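PDB 7K3P: UDP-glucose 4-epimerase from Campylobacter jejuni subsp. jejuni serotype O:2, which interconverts UDP-glucose and UDP-galactose, and probably their N-acetylated counterparts, by inverting the sugar's C4 centre with the help of bound NAD. Local coordinates for residues D72-F83 / V116-T124. The protein carries 2 engineered substitutions. Sequence-based numbering, arbitrary orientation.
Sequences DLSDFQGVKALF and VNTTNLIET. With NAD (nicotinamide-adenine-dinucleotide), chain C.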
ATOM      1  N   ASP A  72      -9.330  11.976  15.909  1.00 26.78           N
ATOM      2  CA  ASP A  72      -9.323  10.894  14.943  1.00 25.95           C
ATOM      3  C   ASP A  72      -8.248  11.149  13.881  1.00 26.26           C
ATOM      4  O   ASP A  72      -8.144  12.247  13.328  1.00 21.07           O
ATOM      5  CB  ASP A  72     -10.699  10.758  14.302  1.00 28.33           C
ATOM      6  CG  ASP A  72     -10.891   9.419  13.635  1.00 28.81           C
ATOM      7  OD1 ASP A  72     -10.016   9.036  12.834  1.00 29.58           O
ATOM      8  OD2 ASP A  72     -11.904   8.753  13.927  1.00 29.87           O
ATOM      9  N   LEU A  73      -7.437  10.131  13.620  1.00 23.00           N
ATOM     10  CA  LEU A  73      -6.382  10.214  12.610  1.00 22.81           C
ATOM     11  C   LEU A  73      -6.926  10.440  11.196  1.00 19.88           C
ATOM     12  O   LEU A  73      -6.167  10.818  10.305  1.00 21.15           O
ATOM     13  CB  LEU A  73      -5.519   8.940  12.635  1.00 19.40           C
ATOM     14  CG  LEU A  73      -4.660   8.752  13.890  1.00 23.49           C
ATOM     15  CD1 LEU A  73      -4.034   7.352  13.915  1.00 23.54           C
ATOM     16  CD2 LEU A  73      -3.573   9.844  13.941  1.00 21.45           C
ATOM     17  N   SER A  74      -8.217  10.185  10.973  1.00 22.60           N
ATOM     18  CA  SER A  74      -8.791  10.423   9.633  1.00 23.97           C
ATOM     19  C   SER A  74      -9.055  11.912   9.358  1.00 25.07           C
ATOM     20  O   SER A  74      -9.286  12.305   8.211  1.00 25.98           O
ATOM     21  CB  SER A  74     -10.074   9.615   9.422  1.00 27.04           C
ATOM     22  OG  SER A  74     -11.077  10.063  10.311  1.00 28.55           O
ATOM     23  N   ASP A  75      -9.020  12.739  10.401  1.00 24.53           N
ATOM     24  CA  ASP A  75      -9.120  14.199  10.222  1.00 23.92           C
ATOM     25  C   ASP A  75      -7.708  14.710   9.969  1.00 22.83           C
ATOM     26  O   ASP A  75      -6.983  15.058  10.928  1.00 21.64           O
ATOM     27  CB  ASP A  75      -9.740  14.845  11.481  1.00 25.33           C
ATOM     28  CG  ASP A  75      -9.560  16.368  11.533  1.00 26.97           C
ATOM     29  OD1 ASP A  75      -9.238  16.979  10.494  1.00 24.56           O
ATOM     30  OD2 ASP A  75      -9.713  16.958  12.635  1.00 33.88           O
ATOM     31  N   PHE A  76      -7.306  14.762   8.696  1.00 22.07           N
ATOM     32  CA  PHE A  76      -5.903  15.024   8.369  1.00 21.78           C
ATOM     33  C   PHE A  76      -5.460  16.421   8.806  1.00 25.56           C
ATOM     34  O   PHE A  76      -4.314  16.609   9.228  1.00 22.20           O
ATOM     35  CB  PHE A  76      -5.594  14.830   6.878  1.00 21.17           C
ATOM     36  CG  PHE A  76      -5.710  13.398   6.392  1.00 22.17           C
ATOM     37  CD1 PHE A  76      -5.913  12.349   7.283  1.00 20.16           C
ATOM     38  CD2 PHE A  76      -5.623  13.115   5.023  1.00 20.71           C
ATOM     39  CE1 PHE A  76      -6.036  11.019   6.819  1.00 21.17           C
ATOM     40  CE2 PHE A  76      -5.737  11.793   4.551  1.00 22.39           C
ATOM     41  CZ  PHE A  76      -5.947  10.751   5.455  1.00 21.05           C
ATOM     42  N   GLN A  77      -6.349  17.399   8.680  1.00 25.49           N
ATOM     43  CA  GLN A  77      -6.005  18.777   9.034  1.00 24.06           C
ATOM     44  C   GLN A  77      -5.770  18.878  10.534  1.00 20.12           C
ATOM     45  O   GLN A  77      -4.850  19.550  10.975  1.00 27.53           O
ATOM     46  CB  GLN A  77      -7.125  19.748   8.633  1.00 26.27           C
ATOM     47  CG  GLN A  77      -6.810  21.212   8.975  1.00 25.28           C
ATOM     48  CD  GLN A  77      -5.646  21.761   8.155  1.00 26.47           C
ATOM     49  OE1 GLN A  77      -5.449  21.374   7.005  1.00 27.96           O
ATOM     50  NE2 GLN A  77      -4.869  22.674   8.751  1.00 28.26           N
ATOM     51  N   GLY A  78      -6.625  18.219  11.307  1.00 21.53           N
ATOM     52  CA  GLY A  78      -6.519  18.217  12.753  1.00 25.76           C
ATOM     53  C   GLY A  78      -5.207  17.589  13.202  1.00 26.65           C
ATOM     54  O   GLY A  78      -4.603  18.023  14.191  1.00 22.52           O
ATOM     55  N   VAL A  79      -4.766  16.569  12.474  1.00 23.51           N
ATOM     56  CA  VAL A  79      -3.492  15.920  12.770  1.00 23.41           C
ATOM     57  C   VAL A  79      -2.344  16.859  12.461  1.00 21.41           C
ATOM     58  O   VAL A  79      -1.448  17.050  13.276  1.00 25.70           O
ATOM     59  CB  VAL A  79      -3.328  14.602  11.963  1.00 23.71           C
ATOM     60  CG1 VAL A  79      -1.870  14.099  12.012  1.00 23.69           C
ATOM     61  CG2 VAL A  79      -4.292  13.541  12.486  1.00 22.36           C
ATOM     62  N   LYS A  80      -2.365  17.437  11.268  1.00 23.58           N
ATOM     63  CA  LYS A  80      -1.329  18.367  10.867  1.00 22.53           C
ATOM     64  C   LYS A  80      -1.206  19.484  11.901  1.00 27.78           C
ATOM     65  O   LYS A  80      -0.099  19.834  12.328  1.00 25.24           O
ATOM     66  CB  LYS A  80      -1.639  18.949   9.493  1.00 23.81           C
ATOM     67  CG  LYS A  80      -0.678  20.046   9.073  1.00 30.31           C
ATOM     68  CD  LYS A  80      -1.014  20.582   7.680  1.00 36.89           C
ATOM     69  CE  LYS A  80      -0.140  21.773   7.326  1.00 32.13           C
ATOM     70  NZ  LYS A  80      -0.252  22.143   5.876  1.00 36.99           N
ATOM     71  N   ALA A  81      -2.348  20.024  12.325  1.00 23.44           N
ATOM     72  CA  ALA A  81      -2.334  21.157  13.251  1.00 29.29           C
ATOM     73  C   ALA A  81      -1.804  20.745  14.628  1.00 26.06           C
ATOM     74  O   ALA A  81      -1.046  21.490  15.250  1.00 26.59           O
ATOM     75  CB  ALA A  81      -3.726  21.773  13.365  1.00 21.79           C
ATOM     76  N   LEU A  82      -2.209  19.571  15.110  1.00 25.43           N
ATOM     77  CA  LEU A  82      -1.685  19.069  16.387  1.00 26.29           C
ATOM     78  C   LEU A  82      -0.155  18.985  16.320  1.00 28.00           C
ATOM     79  O   LEU A  82       0.551  19.476  17.211  1.00 27.49           O
ATOM     80  CB  LEU A  82      -2.288  17.707  16.734  1.00 27.20           C
ATOM     81  CG  LEU A  82      -1.721  16.965  17.945  1.00 32.20           C
ATOM     82  CD1 LEU A  82      -2.085  17.674  19.257  1.00 24.86           C
ATOM     83  CD2 LEU A  82      -2.205  15.516  17.971  1.00 26.05           C
ATOM     84  N   PHE A  83       0.353  18.406  15.239  1.00 24.24           N
ATOM     85  CA  PHE A  83       1.800  18.279  15.032  1.00 28.32           C
ATOM     86  C   PHE A  83       2.535  19.612  14.846  1.00 31.49           C
ATOM     87  O   PHE A  83       3.672  19.764  15.315  1.00 24.25           O
ATOM     88  CB  PHE A  83       2.092  17.351  13.851  1.00 24.92           C
ATOM     89  CG  PHE A  83       1.971  15.884  14.197  1.00 28.15           C
ATOM     90  CD1 PHE A  83       0.803  15.385  14.759  1.00 24.86           C
ATOM     91  CD2 PHE A  83       3.033  15.013  13.973  1.00 29.55           C
ATOM     92  CE1 PHE A  83       0.686  14.041  15.094  1.00 30.40           C
ATOM     93  CE2 PHE A  83       2.917  13.660  14.300  1.00 27.11           C
ATOM     94  CZ  PHE A  83       1.750  13.180  14.863  1.00 29.27           C
ATOM     95  N   VAL A 116      -4.152   4.302   5.017  1.00 20.75           N
ATOM     96  CA  VAL A 116      -4.406   5.702   4.678  1.00 18.78           C
ATOM     97  C   VAL A 116      -4.073   6.637   5.841  1.00 16.28           C
ATOM     98  O   VAL A 116      -3.354   7.614   5.661  1.00 20.98           O
ATOM     99  CB  VAL A 116      -5.856   5.917   4.192  1.00 21.53           C
ATOM    100  CG1 VAL A 116      -6.221   7.399   4.207  1.00 19.00           C
ATOM    101  CG2 VAL A 116      -6.024   5.350   2.785  1.00 18.49           C
ATOM    102  N   ASN A 117      -4.602   6.348   7.023  1.00 16.87           N
ATOM    103  CA  ASN A 117      -4.351   7.205   8.177  1.00 22.06           C
ATOM    104  C   ASN A 117      -2.870   7.241   8.503  1.00 22.69           C
ATOM    105  O   ASN A 117      -2.322   8.284   8.884  1.00 18.24           O
ATOM    106  CB  ASN A 117      -5.147   6.735   9.402  1.00 17.96           C
ATOM    107  CG  ASN A 117      -6.612   7.111   9.310  1.00 21.08           C
ATOM    108  OD1 ASN A 117      -6.976   7.891   8.451  1.00 20.56           O
ATOM    109  ND2 ASN A 117      -7.452   6.554  10.185  1.00 20.14           N
ATOM    110  N   THR A 118      -2.221   6.094   8.350  1.00 19.98           N
ATOM    111  CA  THR A 118      -0.790   6.018   8.644  1.00 20.76           C
ATOM    112  C   THR A 118       0.003   6.825   7.638  1.00 16.73           C
ATOM    113  O   THR A 118       0.988   7.475   7.987  1.00 18.64           O
ATOM    114  CB  THR A 118      -0.297   4.549   8.721  1.00 17.28           C
ATOM    115  OG1 THR A 118      -0.956   3.904   9.817  1.00 20.06           O
ATOM    116  CG2 THR A 118       1.217   4.505   8.958  1.00 17.04           C
ATOM    117  N   THR A 119      -0.431   6.812   6.379  1.00 17.88           N
ATOM    118  CA  THR A 119       0.277   7.569   5.354  1.00 17.34           C
ATOM    119  C   THR A 119       0.230   9.075   5.644  1.00 20.78           C
ATOM    120  O   THR A 119       1.252   9.775   5.565  1.00 20.53           O
ATOM    121  CB  THR A 119      -0.276   7.279   3.941  1.00 19.36           C
ATOM    122  OG1 THR A 119      -0.170   5.877   3.687  1.00 20.82           O
ATOM    123  CG2 THR A 119       0.498   8.047   2.889  1.00 18.36           C
ATOM    124  N   ASN A 120      -0.946   9.593   5.966  1.00 20.92           N
ATOM    125  CA  ASN A 120      -1.011  11.009   6.312  1.00 19.41           C
ATOM    126  C   ASN A 120      -0.137  11.314   7.535  1.00 21.39           C
ATOM    127  O   ASN A 120       0.531  12.345   7.597  1.00 22.96           O
ATOM    128  CB  ASN A 120      -2.436  11.439   6.605  1.00 24.17           C
ATOM    129  CG  ASN A 120      -2.488  12.862   7.118  1.00 22.18           C
ATOM    130  OD1 ASN A 120      -2.213  13.795   6.367  1.00 21.72           O
ATOM    131  ND2 ASN A 120      -2.788  13.030   8.405  1.00 19.58           N
ATOM    132  N   LEU A 121      -0.166  10.415   8.515  1.00 21.83           N
ATOM    133  CA  LEU A 121       0.628  10.568   9.733  1.00 22.38           C
ATOM    134  C   LEU A 121       2.109  10.694   9.399  1.00 21.85           C
ATOM    135  O   LEU A 121       2.806  11.557   9.934  1.00 23.04           O
ATOM    136  CB  LEU A 121       0.375   9.385  10.664  1.00 24.37           C
ATOM    137  CG  LEU A 121       0.716   9.483  12.144  1.00 28.78           C
ATOM    138  CD1 LEU A 121       0.144  10.740  12.777  1.00 22.97           C
ATOM    139  CD2 LEU A 121       0.177   8.244  12.866  1.00 25.91           C
ATOM    140  N   ILE A 122       2.594   9.835   8.512  1.00 19.43           N
ATOM    141  CA  ILE A 122       3.998   9.894   8.106  1.00 19.86           C
ATOM    142  C   ILE A 122       4.324  11.195   7.388  1.00 26.72           C
ATOM    143  O   ILE A 122       5.344  11.842   7.694  1.00 23.33           O
ATOM    144  CB  ILE A 122       4.393   8.687   7.235  1.00 19.77           C
ATOM    145  CG1 ILE A 122       4.323   7.400   8.063  1.00 17.01           C
ATOM    146  CG2 ILE A 122       5.798   8.876   6.643  1.00 21.05           C
ATOM    147  CD1 ILE A 122       4.221   6.108   7.190  1.00 19.15           C
ATOM    148  N   GLU A 123       3.479  11.592   6.433  1.00 21.49           N
ATOM    149  CA  GLU A 123       3.712  12.867   5.752  1.00 24.67           C
ATOM    150  C   GLU A 123       3.797  14.015   6.754  1.00 22.06           C
ATOM    151  O   GLU A 123       4.661  14.885   6.639  1.00 22.12           O
ATOM    152  CB  GLU A 123       2.636  13.175   4.710  1.00 25.11           C
ATOM    153  CG  GLU A 123       2.915  14.500   3.989  1.00 28.74           C
ATOM    154  CD  GLU A 123       1.918  14.785   2.884  1.00 28.43           C
ATOM    155  OE1 GLU A 123       0.730  14.997   3.203  1.00 31.86           O
ATOM    156  OE2 GLU A 123       2.329  14.792   1.703  1.00 31.00           O
ATOM    157  N   THR A 124       2.912  13.991   7.748  1.00 21.44           N
ATOM    158  CA  THR A 124       2.864  15.018   8.788  1.00 25.50           C
ATOM    159  C   THR A 124       4.129  14.992   9.672  1.00 30.48           C
ATOM    160  O   THR A 124       4.656  16.048  10.047  1.00 26.47           O
ATOM    161  CB  THR A 124       1.600  14.848   9.655  1.00 27.11           C
ATOM    162  OG1 THR A 124       0.439  15.080   8.843  1.00 28.10           O
ATOM    163  CG2 THR A 124       1.596  15.826  10.813  1.00 28.08           C
TER
HETATM  164  PA  NAD C 401      -6.436  -1.715  20.285  1.00 29.33           P
HETATM  165  O1A NAD C 401      -7.721  -1.715  19.493  1.00 28.16           O
HETATM  166  O2A NAD C 401      -6.702  -2.004  21.736  1.00 26.60           O
HETATM  167  O5B NAD C 401      -5.730  -0.306  20.215  1.00 25.58           O
HETATM  168  C5B NAD C 401      -6.006   0.515  19.117  1.00 24.45           C
HETATM  169  C4B NAD C 401      -6.241   1.897  19.584  1.00 27.93           C
HETATM  170  O4B NAD C 401      -6.170   2.820  18.536  1.00 26.74           O
HETATM  171  C3B NAD C 401      -7.649   2.037  20.243  1.00 26.44           C
HETATM  172  O3B NAD C 401      -7.693   2.615  21.603  1.00 28.24           O
HETATM  173  C2B NAD C 401      -8.474   2.761  19.153  1.00 32.66           C
HETATM  174  O2B NAD C 401      -9.489   3.520  19.656  1.00 30.20           O
HETATM  175  C1B NAD C 401      -7.388   3.569  18.518  1.00 23.95           C
HETATM  176  N9A NAD C 401      -7.731   4.003  17.155  1.00 28.04           N
HETATM  177  C8A NAD C 401      -8.107   3.215  16.127  1.00 25.57           C
HETATM  178  N7A NAD C 401      -8.363   3.956  15.038  1.00 26.37           N
HETATM  179  C5A NAD C 401      -8.157   5.246  15.328  1.00 24.41           C
HETATM  180  C6A NAD C 401      -8.271   6.448  14.609  1.00 23.43           C
HETATM  181  N6A NAD C 401      -8.674   6.422  13.223  1.00 23.86           N
HETATM  182  N1A NAD C 401      -7.972   7.619  15.204  1.00 24.00           N
HETATM  183  C2A NAD C 401      -7.588   7.683  16.491  1.00 23.77           C
HETATM  184  N3A NAD C 401      -7.481   6.533  17.236  1.00 26.21           N
HETATM  185  C4A NAD C 401      -7.754   5.315  16.685  1.00 25.16           C
HETATM  186  O3  NAD C 401      -5.473  -2.804  19.642  1.00 30.54           O
HETATM  187  PN  NAD C 401      -4.143  -3.310  20.325  1.00 27.67           P
HETATM  188  O1N NAD C 401      -3.768  -2.416  21.493  1.00 25.34           O
HETATM  189  O2N NAD C 401      -4.380  -4.714  20.792  1.00 29.26           O
HETATM  190  O5D NAD C 401      -3.003  -3.285  19.230  1.00 27.37           O
HETATM  191  C5D NAD C 401      -2.394  -2.051  18.930  1.00 23.74           C
HETATM  192  C4D NAD C 401      -1.451  -2.170  17.744  1.00 24.24           C
HETATM  193  O4D NAD C 401      -0.602  -3.289  17.875  1.00 24.58           O
HETATM  194  C3D NAD C 401      -2.147  -2.207  16.388  1.00 18.67           C
HETATM  195  O3D NAD C 401      -1.418  -1.485  15.478  1.00 21.38           O
HETATM  196  C2D NAD C 401      -2.092  -3.611  15.957  1.00 25.96           C
HETATM  197  O2D NAD C 401      -2.130  -3.786  14.590  1.00 23.72           O
HETATM  198  C1D NAD C 401      -0.777  -4.079  16.637  1.00 24.81           C
HETATM  199  N1N NAD C 401      -0.684  -5.590  16.894  1.00 27.85           N
HETATM  200  C2N NAD C 401      -1.536  -6.089  17.860  1.00 23.39           C
HETATM  201  C3N NAD C 401      -1.505  -7.449  18.152  1.00 25.03           C
HETATM  202  C7N NAD C 401      -2.429  -8.006  19.203  1.00 28.34           C
HETATM  203  O7N NAD C 401      -3.231  -7.300  19.795  1.00 29.93           O
HETATM  204  N7N NAD C 401      -2.367  -9.398  19.500  1.00 24.02           N
HETATM  205  C4N NAD C 401      -0.621  -8.274  17.482  1.00 23.56           C
HETATM  206  C5N NAD C 401       0.223  -7.764  16.521  1.00 23.02           C
HETATM  207  C6N NAD C 401       0.202  -6.398  16.212  1.00 24.20           C
HETATM  208  O   HOH W   1      -3.409  10.747   9.908  1.00 22.55           O
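Phe-76 and Asn-120 stack where helix 76-86 and helix 107-127 lie side by side on the parallel sheet of the Rossmann fold, the axes of their segments 76-83 and 116-124 approaching to 9.9 Å and running roughly the same way, 30° apart. Followed outward, Asn-120 begins with CB over the middle of the Phe-76 ring, a CH-pi contact 3.5 Å from the centroid. Its CG continues across the same face to 3.3 Å from Phe-76 CG; chi1 carries CG outward, anti to the backbone N, and chi2 of 69° turns the amide nearly flat on the ring, planes 10° apart. At the tip, OD1 lies over Phe-76 CG and CB, while ND2 passes Phe-76 CD1 and gives a hydrogen to a water. That water donates in turn to Leu-73 O and Asn-117 O, bridging helix 107-127 and the turn that leads into helix 76-86; no direct hydrogen bond crosses between 72-83 and 116-124. Val-116 CG1 and Asn-117 OD1 meet the ring at its edge, the Asn-117 amide standing almost perpendicular to it; Val-116 also packs on Val-116 of the second subunit. Toward the sheet, Leu-121 CD1 fits among Leu-73 CD2, Val-79 CG1 and Phe-83 CZ, and Leu-121 and Phe-83 both rest on Ile-91 of strand 90-93. Further along, Thr-124 CG2 presses on Phe-83 CG at 3.4 Å, while its OG1 turns back to Asn-120 O. The other end of the contact borders the NAD adenine: Asp-72 OD1, which also accepts from Ser-74 N in an Asx turn, takes a bond from N6A, and Leu-73 N donates nearly straight to N1A over 3.0 Å.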